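Local atomic coordinates of computational Design of Enzyme (Synthetic construct, PDB entry 3TP4), a protein that is a computationally designed enzyme, apparently built to carry an activated serine in a catalytic triad on a glycosyl hydrolase family 26 barrel scaffold. Residues P190-E195 and D382-A387; V375-P380 and V447-T452. All coordinates share one frame; numbering follows the deposited sequence.

Contact 1: P190-E195 and D382-A387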
ATOM      1  N   PRO A 190      -2.484  16.299  -4.204  1.00 24.92           N
ATOM      2  CA  PRO A 190      -3.070  15.154  -3.496  1.00 31.63           C
ATOM      3  C   PRO A 190      -4.327  14.627  -4.178  1.00 33.45           C
ATOM      4  O   PRO A 190      -4.603  13.432  -4.100  1.00 29.51           O
ATOM      5  CB  PRO A 190      -3.395  15.718  -2.112  1.00 26.33           C
ATOM      6  CG  PRO A 190      -3.439  17.205  -2.286  1.00 29.32           C
ATOM      7  CD  PRO A 190      -2.453  17.514  -3.376  1.00 28.89           C
ATOM      8  N   GLY A 191      -5.061  15.501  -4.852  1.00 24.50           N
ATOM      9  CA  GLY A 191      -6.252  15.088  -5.582  1.00 28.25           C
ATOM     10  C   GLY A 191      -5.906  14.114  -6.694  1.00 26.84           C
ATOM     11  O   GLY A 191      -6.637  13.166  -6.959  1.00 27.27           O
ATOM     12  N   GLU A 192      -4.772  14.341  -7.349  1.00 25.70           N
ATOM     13  CA  GLU A 192      -4.349  13.473  -8.432  1.00 23.42           C
ATOM     14  C   GLU A 192      -3.830  12.150  -7.866  1.00 29.34           C
ATOM     15  O   GLU A 192      -4.049  11.083  -8.447  1.00 27.07           O
ATOM     16  CB  GLU A 192      -3.283  14.162  -9.292  1.00 29.22           C
ATOM     17  CG  GLU A 192      -3.801  15.344 -10.127  1.00 28.84           C
ATOM     18  CD  GLU A 192      -2.716  15.902 -11.053  1.00 34.40           C
ATOM     19  OE1 GLU A 192      -1.831  16.642 -10.571  1.00 32.17           O
ATOM     20  OE2 GLU A 192      -2.740  15.589 -12.254  1.00 38.19           O
ATOM     21  N   TYR A 193      -3.144  12.210  -6.728  1.00 27.65           N
ATOM     22  CA  TYR A 193      -2.754  10.968  -6.075  1.00 26.28           C
ATOM     23  C   TYR A 193      -3.994  10.133  -5.715  1.00 26.95           C
ATOM     24  O   TYR A 193      -4.024   8.914  -5.913  1.00 23.69           O
ATOM     25  CB  TYR A 193      -1.920  11.200  -4.816  1.00 19.75           C
ATOM     26  CG  TYR A 193      -1.553   9.878  -4.170  1.00 25.79           C
ATOM     27  CD1 TYR A 193      -0.500   9.127  -4.653  1.00 23.33           C
ATOM     28  CD2 TYR A 193      -2.297   9.363  -3.120  1.00 33.39           C
ATOM     29  CE1 TYR A 193      -0.169   7.914  -4.097  1.00 26.36           C
ATOM     30  CE2 TYR A 193      -1.980   8.141  -2.556  1.00 33.25           C
ATOM     31  CZ  TYR A 193      -0.909   7.429  -3.044  1.00 26.55           C
ATOM     32  OH  TYR A 193      -0.589   6.218  -2.508  1.00 25.31           O
ATOM     33  N   GLN A 194      -5.004  10.799  -5.168  1.00 25.60           N
ATOM     34  CA  GLN A 194      -6.218  10.113  -4.749  1.00 26.44           C
ATOM     35  C   GLN A 194      -6.912   9.450  -5.939  1.00 25.83           C
ATOM     36  O   GLN A 194      -7.392   8.325  -5.830  1.00 25.92           O
ATOM     37  CB  GLN A 194      -7.164  11.081  -4.029  1.00 25.66           C
ATOM     38  CG  GLN A 194      -6.663  11.511  -2.655  1.00 24.15           C
ATOM     39  CD  GLN A 194      -7.397  12.724  -2.114  1.00 29.15           C
ATOM     40  OE1 GLN A 194      -7.917  13.545  -2.876  1.00 29.13           O
ATOM     41  NE2 GLN A 194      -7.441  12.845  -0.789  1.00 25.39           N
ATOM     42  N   GLU A 195      -6.966  10.130  -7.083  1.00 23.90           N
ATOM     43  CA  GLU A 195      -7.613   9.515  -8.234  1.00 24.78           C
ATOM     44  C   GLU A 195      -6.782   8.362  -8.779  1.00 27.34           C
ATOM     45  O   GLU A 195      -7.339   7.378  -9.261  1.00 23.92           O
ATOM     46  CB  GLU A 195      -7.938  10.534  -9.336  1.00 25.32           C
ATOM     47  CG  GLU A 195      -8.955  11.578  -8.896  1.00 25.82           C
ATOM     48  CD  GLU A 195     -10.229  10.958  -8.312  1.00 27.70           C
ATOM     49  OE1 GLU A 195     -10.689   9.907  -8.813  1.00 25.63           O
ATOM     50  OE2 GLU A 195     -10.768  11.532  -7.352  1.00 26.89           O
ATOM     51  N   ASP A 382      -9.281  16.515  -8.391  1.00 29.68           N
ATOM     52  CA  ASP A 382      -9.328  17.670  -7.504  1.00 28.79           C
ATOM     53  C   ASP A 382      -7.963  18.358  -7.490  1.00 34.72           C
ATOM     54  O   ASP A 382      -6.936  17.714  -7.315  1.00 27.45           O
ATOM     55  CB  ASP A 382      -9.747  17.256  -6.085  1.00 29.45           C
ATOM     56  CG  ASP A 382     -10.046  18.463  -5.178  1.00 36.29           C
ATOM     57  OD1 ASP A 382      -9.646  18.454  -3.998  1.00 41.19           O
ATOM     58  OD2 ASP A 382     -10.696  19.415  -5.645  1.00 36.25           O
ATOM     59  N   GLY A 383      -7.959  19.668  -7.694  1.00 34.03           N
ATOM     60  CA  GLY A 383      -6.730  20.438  -7.646  1.00 40.68           C
ATOM     61  C   GLY A 383      -5.925  20.390  -8.932  1.00 43.32           C
ATOM     62  O   GLY A 383      -4.859  20.994  -9.020  1.00 48.10           O
ATOM     63  N   ALA A 384      -6.426  19.670  -9.932  1.00 42.97           N
ATOM     64  CA  ALA A 384      -5.721  19.561 -11.210  1.00 43.76           C
ATOM     65  C   ALA A 384      -5.926  20.812 -12.074  1.00 38.97           C
ATOM     66  O   ALA A 384      -6.724  21.680 -11.735  1.00 36.72           O
ATOM     67  CB  ALA A 384      -6.182  18.325 -11.962  1.00 44.91           C
ATOM     68  N   ARG A 385      -5.202  20.893 -13.187  1.00 40.41           N
ATOM     69  CA  ARG A 385      -5.381  21.977 -14.148  1.00 49.14           C
ATOM     70  C   ARG A 385      -5.688  21.417 -15.539  1.00 56.41           C
ATOM     71  O   ARG A 385      -4.914  20.631 -16.082  1.00 61.07           O
ATOM     72  CB  ARG A 385      -4.134  22.864 -14.195  1.00 54.04           C
ATOM     73  CG  ARG A 385      -4.229  24.017 -15.185  1.00 61.63           C
ATOM     74  CD  ARG A 385      -2.960  24.855 -15.192  1.00 66.56           C
ATOM     75  NE  ARG A 385      -2.670  25.417 -13.876  1.00 73.61           N
ATOM     76  CZ  ARG A 385      -3.099  26.604 -13.453  1.00 72.91           C
ATOM     77  NH1 ARG A 385      -3.842  27.368 -14.245  1.00 71.99           N
ATOM     78  NH2 ARG A 385      -2.782  27.028 -12.236  1.00 68.82           N
ATOM     79  N   VAL A 386      -6.817  21.824 -16.110  1.00 49.73           N
ATOM     80  CA  VAL A 386      -7.239  21.315 -17.414  1.00 54.96           C
ATOM     81  C   VAL A 386      -6.552  22.067 -18.556  1.00 63.23           C
ATOM     82  O   VAL A 386      -6.578  23.298 -18.606  1.00 60.41           O
ATOM     83  CB  VAL A 386      -8.776  21.391 -17.575  1.00 54.41           C
ATOM     84  CG1 VAL A 386      -9.318  22.625 -16.876  1.00 54.21           C
ATOM     85  CG2 VAL A 386      -9.168  21.380 -19.055  1.00 51.64           C
ATOM     86  N   ALA A 387      -5.956  21.317 -19.478  1.00 73.55           N
ATOM     87  CA  ALA A 387      -5.097  21.897 -20.509  1.00 78.91           C
ATOM     88  C   ALA A 387      -5.831  22.265 -21.794  1.00 80.97           C
ATOM     89  O   ALA A 387      -5.662  23.363 -22.324  1.00 82.80           O
ATOM     90  CB  ALA A 387      -3.936  20.954 -20.817  1.00 81.39           C
TER
HETATM   91  O   HOH W   1      -4.372  17.823  -6.464  1.00 33.69           O
HETATM   92  O   HOH W   2      -7.677  16.284  -2.270  1.00 44.88           O
HETATM   93  O   HOH W   3     -10.152  14.098  -7.042  1.00 32.44           O

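Contact 2: V375-P380 and V447-T452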
ATOM      1  N   VAL A 375     -18.890   8.118  -4.787  1.00 29.87           N
ATOM      2  CA  VAL A 375     -18.786   8.857  -6.035  1.00 27.23           C
ATOM      3  C   VAL A 375     -17.509   9.692  -6.013  1.00 28.37           C
ATOM      4  O   VAL A 375     -17.183  10.341  -5.015  1.00 25.39           O
ATOM      5  CB  VAL A 375     -20.054   9.706  -6.361  1.00 28.61           C
ATOM      6  CG1 VAL A 375     -20.346  10.748  -5.265  1.00 25.05           C
ATOM      7  CG2 VAL A 375     -19.920  10.389  -7.727  1.00 24.87           C
ATOM      8  N   HIS A 376     -16.757   9.640  -7.103  1.00 22.51           N
ATOM      9  CA  HIS A 376     -15.616  10.535  -7.242  1.00 22.82           C
ATOM     10  C   HIS A 376     -15.395  10.912  -8.704  1.00 24.38           C
ATOM     11  O   HIS A 376     -15.767  10.176  -9.624  1.00 21.18           O
ATOM     12  CB  HIS A 376     -14.338   9.948  -6.606  1.00 21.17           C
ATOM     13  CG  HIS A 376     -13.912   8.642  -7.192  1.00 23.47           C
ATOM     14  ND1 HIS A 376     -12.850   8.529  -8.063  1.00 22.36           N
ATOM     15  CD2 HIS A 376     -14.386   7.384  -7.006  1.00 20.47           C
ATOM     16  CE1 HIS A 376     -12.697   7.259  -8.402  1.00 20.79           C
ATOM     17  NE2 HIS A 376     -13.614   6.544  -7.772  1.00 22.78           N
ATOM     18  N   ILE A 377     -14.808  12.083  -8.902  1.00 25.86           N
ATOM     19  CA  ILE A 377     -14.516  12.586 -10.238  1.00 27.98           C
ATOM     20  C   ILE A 377     -13.085  12.221 -10.605  1.00 27.00           C
ATOM     21  O   ILE A 377     -12.142  12.815 -10.092  1.00 25.77           O
ATOM     22  CB  ILE A 377     -14.691  14.127 -10.297  1.00 23.27           C
ATOM     23  CG1 ILE A 377     -16.148  14.503  -9.993  1.00 27.97           C
ATOM     24  CG2 ILE A 377     -14.258  14.651 -11.669  1.00 24.36           C
ATOM     25  CD1 ILE A 377     -16.370  15.997  -9.573  1.00 27.75           C
ATOM     26  N   ALA A 378     -12.929  11.232 -11.481  1.00 26.98           N
ATOM     27  CA  ALA A 378     -11.605  10.751 -11.875  1.00 23.69           C
ATOM     28  C   ALA A 378     -10.890  11.760 -12.757  1.00 29.15           C
ATOM     29  O   ALA A 378      -9.659  11.811 -12.776  1.00 30.17           O
ATOM     30  CB  ALA A 378     -11.718   9.413 -12.610  1.00 19.43           C
ATOM     31  N   SER A 379     -11.665  12.524 -13.524  1.00 24.54           N
ATOM     32  CA  SER A 379     -11.100  13.620 -14.301  1.00 26.31           C
ATOM     33  C   SER A 379     -12.143  14.687 -14.567  1.00 24.34           C
ATOM     34  O   SER A 379     -13.281  14.384 -14.945  1.00 29.52           O
ATOM     35  CB  SER A 379     -10.472  13.110 -15.609  1.00 33.71           C
ATOM     36  OG  SER A 379     -11.449  12.583 -16.479  1.00 35.53           O
ATOM     37  N   PRO A 380     -11.770  15.957 -14.352  1.00 29.55           N
ATOM     38  CA  PRO A 380     -10.445  16.365 -13.876  1.00 26.91           C
ATOM     39  C   PRO A 380     -10.308  16.160 -12.365  1.00 23.05           C
ATOM     40  O   PRO A 380     -11.235  16.472 -11.624  1.00 32.69           O
ATOM     41  CB  PRO A 380     -10.407  17.862 -14.216  1.00 27.84           C
ATOM     42  CG  PRO A 380     -11.822  18.286 -14.177  1.00 34.67           C
ATOM     43  CD  PRO A 380     -12.631  17.113 -14.655  1.00 26.87           C
ATOM     44  N   VAL A 447     -16.351  21.717  -9.813  1.00 32.55           N
ATOM     45  CA  VAL A 447     -17.004  20.706 -10.636  1.00 31.27           C
ATOM     46  C   VAL A 447     -17.726  19.726  -9.708  1.00 31.22           C
ATOM     47  O   VAL A 447     -17.083  18.975  -8.977  1.00 27.45           O
ATOM     48  CB  VAL A 447     -15.964  19.951 -11.482  1.00 32.78           C
ATOM     49  CG1 VAL A 447     -16.639  18.887 -12.357  1.00 31.56           C
ATOM     50  CG2 VAL A 447     -15.177  20.927 -12.336  1.00 33.92           C
ATOM     51  N   THR A 448     -19.054  19.766  -9.715  1.00 32.62           N
ATOM     52  CA  THR A 448     -19.841  18.979  -8.774  1.00 33.30           C
ATOM     53  C   THR A 448     -20.645  17.903  -9.489  1.00 30.93           C
ATOM     54  O   THR A 448     -21.503  18.211 -10.317  1.00 27.45           O
ATOM     55  CB  THR A 448     -20.804  19.868  -7.968  1.00 34.46           C
ATOM     56  OG1 THR A 448     -20.047  20.824  -7.224  1.00 30.57           O
ATOM     57  CG2 THR A 448     -21.637  19.027  -7.008  1.00 36.61           C
ATOM     58  N   ALA A 449     -20.341  16.645  -9.172  1.00 28.39           N
ATOM     59  CA  ALA A 449     -21.056  15.507  -9.731  1.00 28.27           C
ATOM     60  C   ALA A 449     -22.190  15.094  -8.814  1.00 26.08           C
ATOM     61  O   ALA A 449     -21.994  14.930  -7.605  1.00 25.39           O
ATOM     62  CB  ALA A 449     -20.111  14.336  -9.942  1.00 24.36           C
ATOM     63  N   THR A 450     -23.370  14.910  -9.394  1.00 25.06           N
ATOM     64  CA  THR A 450     -24.515  14.453  -8.630  1.00 29.14           C
ATOM     65  C   THR A 450     -25.081  13.192  -9.267  1.00 27.25           C
ATOM     66  O   THR A 450     -25.620  13.222 -10.383  1.00 28.67           O
ATOM     67  CB  THR A 450     -25.584  15.550  -8.550  1.00 29.28           C
ATOM     68  OG1 THR A 450     -25.000  16.730  -7.985  1.00 29.05           O
ATOM     69  CG2 THR A 450     -26.775  15.105  -7.699  1.00 29.86           C
ATOM     70  N   ALA A 451     -24.954  12.081  -8.550  1.00 26.17           N
ATOM     71  CA  ALA A 451     -25.443  10.799  -9.039  1.00 24.95           C
ATOM     72  C   ALA A 451     -26.780  10.427  -8.402  1.00 28.63           C
ATOM     73  O   ALA A 451     -26.936  10.490  -7.184  1.00 27.08           O
ATOM     74  CB  ALA A 451     -24.410   9.721  -8.775  1.00 24.78           C
ATOM     75  N   THR A 452     -27.741  10.047  -9.239  1.00 27.23           N
ATOM     76  CA  THR A 452     -29.022   9.534  -8.771  1.00 29.03           C
ATOM     77  C   THR A 452     -28.952   8.011  -8.759  1.00 26.00           C
ATOM     78  O   THR A 452     -28.825   7.372  -9.813  1.00 27.03           O
ATOM     79  CB  THR A 452     -30.152  10.016  -9.680  1.00 25.45           C
ATOM     80  OG1 THR A 452     -30.223  11.444  -9.609  1.00 27.66           O
ATOM     81  CG2 THR A 452     -31.505   9.417  -9.278  1.00 26.62           C
TER

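Contact 1: P190-E195 and D382-A387
The first turn of helix 190-207 meets the loop leading into strand 385-386 where Gly191 and Asp382 bring their CA atoms to 4.5 Å. Gly191 has no side chain in the way, and its CA-H points at the carbonyl of Asp382, with CA to O at 3.2 Å and an angle of 154° at the hydrogen. No direct hydrogen bond crosses here; water does that work. One molecule accepts from Gly191 N, an amide of the helix's first turn, at 2.9 Å and donates to Asp382 O at 2.7 Å. A second donates to Glu195 OE2 at 2.7 Å and takes the N-H of Asp382, so both backbone polar groups of that residue reach the helix through solvent. A third bonds Gln194 OE1 and only weakly Asp382 OD1. The Asp382 carboxylate, swung anti to its own nitrogen (chi1 -170°), is held through OD2 by Glu463 N. The dry part of the contact is small: Glu192 CG lies 4.2 Å from Ala384 CB, while Glu192 OE1 is hydrogen-bonded to Ser189 OG, just before the segment. Helix 190-207 belongs to the barrel domain, with helix 130-134 packed against Glu192, and the loop belongs to the Ig-like domain, where strand 456-466 pairs with Ala384 and Val386; the join is thus a hydrated domain interface.

Contact 2: V375-P380 and V447-T452
Ile377 reaches across from strand 374-379 to Val447 and Ala449 on strand 446-453, which runs roughly the opposite way. The backbones are too far apart to pair, Ile377 and Ala449 being 7.2 Å from CA to CA; no hydrogen bond joins the two strands, and the contact is carried by side chains, with one touching a backbone carbonyl. From CB, which points at the facing strand, the side chain forks. CG2 stays on its own side, 4.2 Å from Pro380 CD, beyond the cis peptide that turns the chain. CG1 takes the place beside the backbone nitrogen (chi1 -62°) and heads across, meeting Ala449 CB at 4.0 Å. The extended second torsion (chi2 161°) then carries CD1 to the far strand, where it touches the carbonyl oxygen of Val447 at a tight 3.1 Å and Val447 CG1 at 4.0 Å. The Ala449 methyl lies alongside this CG1-CD1 end of Ile377. Nearer the start of the segment, Val375 CG2 sits more loosely, 4.5 Å from Ala449 CB. Such packing across the core of two strands that do not pair with each other is that of an Ig-like beta sandwich. Val460 of strand 456-466 adds to the core beside Ile377, and Val407 of strand 402-411 beside Val447. Strand 374-379 pairs with 391-398, with a classic beta bulge at Ala378 and Ser379 opposite Arg394, while the His376 side chain leaves its strand away from 447-452, its NE2 hydrogen-bonded to Glu202 of helix 190-207.

From the N terminus the chain first builds the barrel, helix 190-207 included, opening contact 1 at 190-195, and reaches the Ig-like domain only much later. There 375-380 passes first, opening contact 2; a few residues on, 382-387 returns to the helix and closes contact 1, a loop of 186 intervening residues. Contact 2 closes later, at 447-452, over 66 residues rich in strand, so the two loops cross. Contact 1 ties domain to domain, whereas contact 2 binds the sandwich to itself. Their centres lie 13 Å apart, and they touch directly: Glu195 OE1 is 2.7 Å from His376 ND1, a probable hydrogen bond that joins the helix to the edge strand.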